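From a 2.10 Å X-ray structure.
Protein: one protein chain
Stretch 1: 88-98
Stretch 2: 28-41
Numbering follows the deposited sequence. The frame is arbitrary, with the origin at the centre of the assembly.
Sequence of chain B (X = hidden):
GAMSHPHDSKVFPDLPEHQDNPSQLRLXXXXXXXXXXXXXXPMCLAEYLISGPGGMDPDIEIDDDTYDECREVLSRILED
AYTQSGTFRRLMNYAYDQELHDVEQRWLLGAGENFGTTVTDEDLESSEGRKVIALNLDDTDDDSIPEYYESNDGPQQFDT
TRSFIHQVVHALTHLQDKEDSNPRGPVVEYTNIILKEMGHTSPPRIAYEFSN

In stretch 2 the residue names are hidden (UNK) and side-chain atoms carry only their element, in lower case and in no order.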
ATOM      1  N   PHE B  88     -11.537  -4.019  20.914  1.00 40.08           N
ATOM      2  CA  PHE B  88     -11.054  -2.681  20.586  1.00 35.09           C
ATOM      3  C   PHE B  88     -10.909  -1.823  21.836  1.00 48.68           C
ATOM      4  O   PHE B  88      -9.988  -1.001  21.925  1.00 43.80           O
ATOM      5  CB  PHE B  88     -11.996  -2.011  19.590  1.00 29.71           C
ATOM      6  CG  PHE B  88     -11.615  -0.599  19.264  1.00 37.86           C
ATOM      7  CD1 PHE B  88     -10.733  -0.326  18.232  1.00 42.27           C
ATOM      8  CD2 PHE B  88     -12.133   0.455  19.990  1.00 39.08           C
ATOM      9  CE1 PHE B  88     -10.378   0.974  17.935  1.00 41.01           C
ATOM     10  CE2 PHE B  88     -11.779   1.756  19.697  1.00 38.86           C
ATOM     11  CZ  PHE B  88     -10.904   2.016  18.670  1.00 44.95           C
ATOM     12  N   ARG B  89     -11.815  -1.984  22.804  1.00 50.96           N
ATOM     13  CA  ARG B  89     -11.682  -1.254  24.059  1.00 36.14           C
ATOM     14  C   ARG B  89     -10.352  -1.562  24.738  1.00 39.03           C
ATOM     15  O   ARG B  89      -9.765  -0.684  25.378  1.00 41.46           O
ATOM     16  CB  ARG B  89     -12.854  -1.579  24.995  1.00 38.10           C
ATOM     17  CG  ARG B  89     -14.189  -0.968  24.561  1.00 33.99           C
ATOM     18  CD  ARG B  89     -15.237  -0.980  25.683  1.00 43.10           C
ATOM     19  NE  ARG B  89     -15.728  -2.320  26.005  1.00 33.79           N
ATOM     20  CZ  ARG B  89     -16.707  -2.944  25.352  1.00 34.63           C
ATOM     21  NH1 ARG B  89     -17.308  -2.359  24.321  1.00 30.63           N
ATOM     22  NH2 ARG B  89     -17.082  -4.161  25.725  1.00 41.65           N
ATOM     23  N   ARG B  90      -9.855  -2.794  24.597  1.00 38.93           N
ATOM     24  CA  ARG B  90      -8.575  -3.157  25.200  1.00 44.35           C
ATOM     25  C   ARG B  90      -7.423  -2.408  24.541  1.00 43.10           C
ATOM     26  O   ARG B  90      -6.584  -1.806  25.221  1.00 45.82           O
ATOM     27  CB  ARG B  90      -8.354  -4.666  25.099  1.00 47.66           C
ATOM     28  CG  ARG B  90      -9.316  -5.494  25.935  1.00 46.30           C
ATOM     29  CD  ARG B  90      -8.826  -6.925  26.128  1.00 46.15           C
ATOM     30  NE  ARG B  90      -8.909  -7.728  24.905  1.00 48.19           N
ATOM     31  CZ  ARG B  90      -7.901  -7.952  24.067  1.00 43.02           C
ATOM     32  NH1 ARG B  90      -6.700  -7.437  24.292  1.00 48.15           N
ATOM     33  NH2 ARG B  90      -8.092  -8.703  22.988  1.00 45.70           N
ATOM     34  N   LEU B  91      -7.359  -2.445  23.210  1.00 42.29           N
ATOM     35  CA  LEU B  91      -6.296  -1.735  22.507  1.00 42.65           C
ATOM     36  C   LEU B  91      -6.360  -0.242  22.800  1.00 43.89           C
ATOM     37  O   LEU B  91      -5.348   0.378  23.148  1.00 46.45           O
ATOM     38  CB  LEU B  91      -6.401  -2.011  21.006  1.00 40.42           C
ATOM     39  CG  LEU B  91      -6.434  -3.495  20.623  1.00 46.04           C
ATOM     40  CD1 LEU B  91      -6.503  -3.656  19.117  1.00 44.95           C
ATOM     41  CD2 LEU B  91      -5.230  -4.238  21.184  1.00 58.18           C
ATOM     42  N   MET B  92      -7.555   0.345  22.702  1.00 42.30           N
ATOM     43  CA  MET B  92      -7.704   1.780  22.925  1.00 43.33           C
ATOM     44  C   MET B  92      -7.363   2.153  24.362  1.00 48.07           C
ATOM     45  O   MET B  92      -6.615   3.108  24.608  1.00 51.95           O
ATOM     46  CB  MET B  92      -9.132   2.212  22.591  1.00 43.08           C
ATOM     47  CG  MET B  92      -9.382   3.702  22.764  1.00 42.02           C
ATOM     48  SD  MET B  92      -8.431   4.683  21.583  1.00 59.81           S
ATOM     49  CE  MET B  92      -8.412   6.270  22.410  1.00 75.42           C
ATOM     50  N   ASN B  93      -7.916   1.417  25.330  1.00 45.96           N
ATOM     51  CA  ASN B  93      -7.653   1.715  26.735  1.00 48.66           C
ATOM     52  C   ASN B  93      -6.160   1.677  27.025  1.00 51.57           C
ATOM     53  O   ASN B  93      -5.599   2.626  27.582  1.00 55.52           O
ATOM     54  CB  ASN B  93      -8.392   0.725  27.636  1.00 57.81           C
ATOM     55  CG  ASN B  93      -9.878   1.021  27.753  1.00 46.52           C
ATOM     56  OD1 ASN B  93     -10.329   2.129  27.473  1.00 45.65           O
ATOM     57  ND2 ASN B  93     -10.646   0.025  28.191  1.00 57.95           N
ATOM     58  N   TYR B  94      -5.501   0.574  26.666  1.00 51.31           N
ATOM     59  CA  TYR B  94      -4.059   0.479  26.862  1.00 59.30           C
ATOM     60  C   TYR B  94      -3.349   1.671  26.231  1.00 55.10           C
ATOM     61  O   TYR B  94      -2.573   2.371  26.891  1.00 60.67           O
ATOM     62  CB  TYR B  94      -3.553  -0.838  26.270  1.00 65.66           C
ATOM     63  CG  TYR B  94      -2.112  -1.211  26.581  1.00 82.01           C
ATOM     64  CD1 TYR B  94      -1.194  -0.297  27.085  1.00 92.23           C
ATOM     65  CD2 TYR B  94      -1.667  -2.496  26.354  1.00 96.75           C
ATOM     66  CE1 TYR B  94       0.108  -0.674  27.347  1.00101.84           C
ATOM     67  CE2 TYR B  94      -0.394  -2.861  26.610  1.00105.55           C
ATOM     68  CZ  TYR B  94       0.498  -1.959  27.106  1.00102.01           C
ATOM     69  OH  TYR B  94       1.790  -2.353  27.360  1.00 95.26           O
ATOM     70  N   ALA B  95      -3.617   1.925  24.951  1.00 58.14           N
ATOM     71  CA  ALA B  95      -2.956   3.031  24.268  1.00 60.37           C
ATOM     72  C   ALA B  95      -3.206   4.357  24.976  1.00 58.40           C
ATOM     73  O   ALA B  95      -2.320   5.220  25.021  1.00 58.38           O
ATOM     74  CB  ALA B  95      -3.425   3.100  22.819  1.00 60.66           C
ATOM     75  N   TYR B  96      -4.408   4.548  25.526  1.00 56.82           N
ATOM     76  CA  TYR B  96      -4.686   5.786  26.247  1.00 59.17           C
ATOM     77  C   TYR B  96      -3.760   5.942  27.446  1.00 63.86           C
ATOM     78  O   TYR B  96      -3.222   7.030  27.687  1.00 62.64           O
ATOM     79  CB  TYR B  96      -6.147   5.834  26.700  1.00 58.33           C
ATOM     80  CG  TYR B  96      -6.513   7.151  27.354  1.00 62.21           C
ATOM     81  CD1 TYR B  96      -6.925   8.236  26.592  1.00 58.55           C
ATOM     82  CD2 TYR B  96      -6.432   7.313  28.733  1.00 67.67           C
ATOM     83  CE1 TYR B  96      -7.256   9.446  27.183  1.00 66.17           C
ATOM     84  CE2 TYR B  96      -6.761   8.520  29.334  1.00 64.26           C
ATOM     85  CZ  TYR B  96      -7.171   9.579  28.553  1.00 70.01           C
ATOM     86  OH  TYR B  96      -7.497  10.778  29.151  1.00 67.28           O
ATOM     87  N   ASP B  97      -3.554   4.861  28.204  1.00 66.44           N
ATOM     88  CA  ASP B  97      -2.729   4.944  29.406  1.00 70.18           C
ATOM     89  C   ASP B  97      -1.276   5.254  29.065  1.00 75.94           C
ATOM     90  O   ASP B  97      -0.595   5.961  29.818  1.00 83.37           O
ATOM     91  CB  ASP B  97      -2.818   3.638  30.196  1.00 69.93           C
ATOM     92  CG  ASP B  97      -4.214   3.371  30.736  1.00 74.80           C
ATOM     93  OD1 ASP B  97      -4.936   4.343  31.042  1.00 77.68           O
ATOM     94  OD2 ASP B  97      -4.587   2.185  30.862  1.00 62.84           O
ATOM     95  N   GLN B  98      -0.779   4.733  27.942  1.00 70.98           N
ATOM     96  CA  GLN B  98       0.634   4.892  27.613  1.00 74.49           C
ATOM     97  C   GLN B  98       0.930   6.256  27.002  1.00 81.32           C
ATOM     98  O   GLN B  98       1.911   6.905  27.383  1.00 94.15           O
ATOM     99  CB  GLN B  98       1.084   3.793  26.648  1.00 66.02           C
ATOM    100  CG  GLN B  98       0.862   2.388  27.154  1.00 71.38           C
ATOM    101  CD  GLN B  98       1.362   2.185  28.572  1.00 86.53           C
ATOM    102  OE1 GLN B  98       0.582   2.208  29.526  1.00107.24           O
ATOM    103  NE2 GLN B  98       2.665   1.983  28.718  1.00 80.20           N
ATOM    104  N   UNK B  28       0.255 -12.174  22.495  1.00 68.56           N
ATOM    105  CA  UNK B  28       1.099 -11.653  23.561  1.00 72.12           C
ATOM    106  C   UNK B  28       0.910 -10.160  23.789  1.00 69.22           C
ATOM    107  O   UNK B  28       1.177  -9.682  24.897  1.00 63.58           O
ATOM    108  n   UNK B  28       5.497 -10.775  21.839  1.00 86.91           N
ATOM    109  c   UNK B  28       3.148 -11.348  22.031  1.00 81.96           C
ATOM    110  c   UNK B  28       4.599 -11.753  21.827  1.00 88.85           C
ATOM    111  o   UNK B  28       4.908 -12.936  21.679  1.00 79.65           O
ATOM    112  c   UNK B  28       2.572 -11.960  23.281  1.00 68.93           C
ATOM    113  N   UNK B  29       0.438  -9.414  22.787  1.00 65.77           N
ATOM    114  CA  UNK B  29      -0.022  -8.061  23.071  1.00 60.07           C
ATOM    115  C   UNK B  29      -1.260  -8.089  23.958  1.00 57.60           C
ATOM    116  O   UNK B  29      -1.445  -7.196  24.793  1.00 56.26           O
ATOM    117  n   UNK B  29      -1.560  -3.877  22.254  1.00 53.49           N
ATOM    118  n   UNK B  29       0.315  -4.913  22.310  1.00 54.85           N
ATOM    119  c   UNK B  29      -1.824  -5.194  21.966  1.00 53.71           C
ATOM    120  c   UNK B  29      -0.311  -7.299  21.777  1.00 59.17           C
ATOM    121  c   UNK B  29      -0.641  -5.854  21.996  1.00 57.81           C
ATOM    122  c   UNK B  29      -0.262  -3.734  22.456  1.00 56.63           C
ATOM    123  N   UNK B  30      -2.108  -9.112  23.802  1.00 55.45           N
ATOM    124  CA  UNK B  30      -3.223  -9.297  24.722  1.00 54.66           C
ATOM    125  C   UNK B  30      -2.734  -9.441  26.156  1.00 74.25           C
ATOM    126  O   UNK B  30      -3.402  -8.983  27.090  1.00 74.45           O
ATOM    127  c   UNK B  30      -4.040 -10.529  24.331  1.00 56.70           C
ATOM    128  o   UNK B  30      -5.131 -11.382  22.408  1.00 55.37           O
ATOM    129  o   UNK B  30      -5.051  -9.201  22.623  1.00 51.67           O
ATOM    130  c   UNK B  30      -4.791 -10.353  23.027  1.00 52.61           C
ATOM    131  N   UNK B  31      -1.575 -10.074  26.352  1.00 80.88           N
ATOM    132  CA  UNK B  31      -0.998 -10.172  27.680  1.00 74.94           C
ATOM    133  C   UNK B  31      -0.764  -8.826  28.329  1.00 67.45           C
ATOM    134  O   UNK B  31      -0.596  -8.753  29.550  1.00 70.46           O
ATOM    135  N   UNK B  32      -0.751  -7.757  27.540  1.00 66.55           N
ATOM    136  CA  UNK B  32      -0.516  -6.410  28.034  1.00 70.26           C
ATOM    137  C   UNK B  32      -1.759  -5.530  27.985  1.00 72.95           C
ATOM    138  O   UNK B  32      -1.990  -4.749  28.912  1.00 68.14           O
ATOM    139  c   UNK B  32       2.498  -7.133  28.188  1.00 69.84           C
ATOM    140  c   UNK B  32       2.879  -5.669  26.186  1.00 67.38           C
ATOM    141  c   UNK B  32       0.608  -5.764  27.219  1.00 68.95           C
ATOM    142  c   UNK B  32       1.880  -6.559  26.924  1.00 69.40           C
ATOM    143  N   UNK B  33      -2.577  -5.644  26.932  1.00 71.56           N
ATOM    144  CA  UNK B  33      -3.860  -4.939  26.842  1.00 66.79           C
ATOM    145  C   UNK B  33      -4.944  -5.847  27.409  1.00 69.30           C
ATOM    146  O   UNK B  33      -5.450  -6.731  26.713  1.00 62.06           O
ATOM    147  c   UNK B  33      -4.182  -4.560  25.398  1.00 68.58           C
ATOM    148  N   UNK B  34      -5.315  -5.628  28.672  1.00 78.82           N
ATOM    149  CA  UNK B  34      -6.297  -6.474  29.336  1.00 72.41           C
ATOM    150  C   UNK B  34      -7.530  -5.733  29.838  1.00 63.40           C
ATOM    151  O   UNK B  34      -8.482  -6.389  30.275  1.00 66.07           O
ATOM    152  c   UNK B  34      -4.770  -8.356  30.024  1.00 60.29           C
ATOM    153  o   UNK B  34      -4.873  -6.300  31.304  1.00 61.92           O
ATOM    154  c   UNK B  34      -5.655  -7.215  30.522  1.00 65.93           C
ATOM    155  N   UNK B  35      -7.553  -4.403  29.776  1.00 55.78           N
ATOM    156  CA  UNK B  35      -8.672  -3.624  30.304  1.00 66.08           C
ATOM    157  C   UNK B  35      -9.692  -3.415  29.190  1.00 59.61           C
ATOM    158  O   UNK B  35      -9.571  -2.489  28.385  1.00 61.33           O
ATOM    159  o   UNK B  35     -10.455  -1.909  31.454  1.00 52.37           O
ATOM    160  o   UNK B  35      -8.962  -0.474  32.180  1.00 65.78           O
ATOM    161  c   UNK B  35      -9.278  -1.503  31.547  1.00 55.51           C
ATOM    162  c   UNK B  35      -8.178  -2.296  30.869  1.00 61.69           C
ATOM    163  N   UNK B  36     -10.715  -4.271  29.152  1.00 54.28           N
ATOM    164  CA  UNK B  36     -11.758  -4.185  28.139  1.00 45.18           C
ATOM    165  C   UNK B  36     -12.955  -3.357  28.595  1.00 44.54           C
ATOM    166  O   UNK B  36     -14.016  -3.417  27.962  1.00 47.51           O
ATOM    167  o   UNK B  36     -13.217  -7.543  28.657  1.00 58.92           O
ATOM    168  o   UNK B  36     -13.081  -5.783  29.956  1.00 68.76           O
ATOM    169  c   UNK B  36     -12.216  -5.590  27.727  1.00 47.95           C
ATOM    170  c   UNK B  36     -12.887  -6.355  28.862  1.00 58.60           C
ATOM    171  N   UNK B  37     -12.802  -2.574  29.659  1.00 46.46           N
ATOM    172  CA  UNK B  37     -13.924  -1.851  30.238  1.00 46.41           C
ATOM    173  C   UNK B  37     -14.171  -0.549  29.484  1.00 50.61           C
ATOM    174  O   UNK B  37     -13.259   0.044  28.903  1.00 50.02           O
ATOM    175  n   UNK B  37     -14.824  -6.240  33.148  1.00 73.92           N
ATOM    176  c   UNK B  37     -13.668  -1.563  31.720  1.00 70.85           C
ATOM    177  c   UNK B  37     -13.245  -2.787  32.533  1.00 84.12           C
ATOM    178  c   UNK B  37     -14.309  -3.881  32.516  1.00 90.77           C
ATOM    179  c   UNK B  37     -13.767  -5.192  33.068  1.00 91.99           C
ATOM    180  N   UNK B  38     -15.430  -0.113  29.494  1.00 43.93           N
ATOM    181  CA  UNK B  38     -15.844   1.096  28.784  1.00 49.47           C
ATOM    182  C   UNK B  38     -15.690   2.307  29.703  1.00 49.08           C
ATOM    183  O   UNK B  38     -16.657   2.956  30.109  1.00 48.56           O
ATOM    184  c   UNK B  38     -17.275   0.953  28.289  1.00 40.80           C
ATOM    185  N   UNK B  39     -14.434   2.612  30.028  1.00 46.65           N
ATOM    186  CA  UNK B  39     -14.137   3.681  30.970  1.00 49.30           C
ATOM    187  C   UNK B  39     -13.798   5.008  30.301  1.00 49.27           C
ATOM    188  O   UNK B  39     -13.771   6.035  30.987  1.00 60.40           O
ATOM    189  n   UNK B  39      -9.449   1.978  31.810  1.00 60.33           N
ATOM    190  c   UNK B  39     -10.597   2.737  32.306  1.00 55.09           C
ATOM    191  n   UNK B  39      -8.161   3.831  31.307  1.00 60.57           N
ATOM    192  n   UNK B  39      -7.341   1.722  30.927  1.00 75.32           N
ATOM    193  c   UNK B  39     -11.658   2.989  31.240  1.00 51.87           C
ATOM    194  c   UNK B  39      -8.321   2.513  31.350  1.00 66.83           C
ATOM    195  c   UNK B  39     -12.991   3.270  31.904  1.00 51.96           C
ATOM    196  N   UNK B  40     -13.546   5.020  28.994  1.00 47.12           N
ATOM    197  CA  UNK B  40     -13.369   6.260  28.252  1.00 47.04           C
ATOM    198  C   UNK B  40     -14.680   6.652  27.583  1.00 45.12           C
ATOM    199  O   UNK B  40     -15.534   5.810  27.297  1.00 54.40           O
ATOM    200  c   UNK B  40     -10.977   5.422  27.595  1.00 58.63           C
ATOM    201  c   UNK B  40      -9.999   5.447  26.432  1.00 58.19           C
ATOM    202  c   UNK B  40     -10.356   6.055  28.825  1.00 58.91           C
ATOM    203  c   UNK B  40     -12.274   6.124  27.194  1.00 46.19           C
ATOM    204  N   UNK B  41     -14.828   7.951  27.328  1.00 50.70           N
ATOM    205  CA  UNK B  41     -16.034   8.465  26.696  1.00 57.65           C
ATOM    206  C   UNK B  41     -15.892   8.367  25.180  1.00 53.23           C
ATOM    207  O   UNK B  41     -14.990   8.998  24.617  1.00 59.31           O
ATOM    208  c   UNK B  41     -16.286   9.905  27.110  1.00 71.18           C
ATOM    209  c   UNK B  41     -17.766  10.270  27.203  1.00 87.34           C
ATOM    210  o   UNK B  41     -17.778  11.466  25.146  1.00 90.31           O
ATOM    211  c   UNK B  41     -18.368  10.627  25.860  1.00 90.27           C
ATOM    212  o   UNK B  41     -19.429  10.066  25.519  1.00 85.92           O
TER
HETATM  213  O   HOH W   1      -2.986  -1.301  22.468  1.00 41.57           O
HETATM  214  O   HOH W   2      -6.353  -2.318  27.936  1.00 42.19           O

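Position 28 carries three side-chain carbons, the third bearing one oxygen and one nitrogen. Nothing of stretch 1 lies within reach, and this terminal amide is Gln-28. Position 29 has one carbon leading to a five-membered ring of three carbons and two nitrogens, hence His-29. Its CD2 lies 3.6 Å from Leu-91 CD2, at the ring edge; NE2 and Leu-91 O are each 3.0 Å from water 1, which donates to the carbonyl. The Tyr-94 ring is tilted only 9° from the imidazole, but the two are slid apart and barely overlap.

Position 30 shows two carbons, the second with two oxygens: Asp-30. Its OD1 accepts from Arg-90 NH1 at 2.9 Å, in a salt bridge. Position 31 has no side-chain atoms and is Gly-31; an ideal CB would crowd the O of Gln-28 at 3.1 Å. Position 32 has four carbons forked at the second, Leu-32, whose CB is 3.1 Å from Tyr-94 CE2, at the ring edge. Position 33 has a single carbon, 3.4 Å from Tyr-94 CD2: Ala-33. Its backbone O accepts from Arg-90 NH1 at 2.8 Å.

Position 34 has one carbon carrying an oxygen and a carbon, directed away from the helix: Thr-34. Positions 35 and 36 each have two carbons ending in two oxygens, so they are Asp-35 and Asp-36. Asp-35 OD1 accepts from the backbone N of position 37 at 3.0 Å, bracing the turn, while Asp-36 CB packs 3.4 Å from Arg-90 CG.

Position 37, four carbons in a row ending in nitrogen and starting away from stretch 1, is Lys-37. Position 38 has one carbon, 3.8 Å from Arg-89 CD: Ala-38. Position 39 has three carbons, a nitrogen, then a carbon with two nitrogens: Arg-39. Its NH1 lies 2.8 Å from Asp-97 OD2 in a salt bridge, and its NE is 2.5 Å from Asp-35 OD2. Position 40 has four carbons forked at the second, Leu-40; CD2 sits 4.3 Å from the centroid of the Tyr-96 ring, over its face. Position 41, three carbons ending in two oxygens and out of reach, is Glu-41.

The contact buries 892 Å² and rests largely on loop carbonyls read by helix side chains. Asn-93 ND2 donates to Asp-35 O and Lys-37 O, both at 2.7 Å, and Arg-89 NE to Asp-36 O at 2.8 Å. Two salt bridges and apolar packing complete it.

Stretch 2 (28-41) QHDGLATDDKARLE
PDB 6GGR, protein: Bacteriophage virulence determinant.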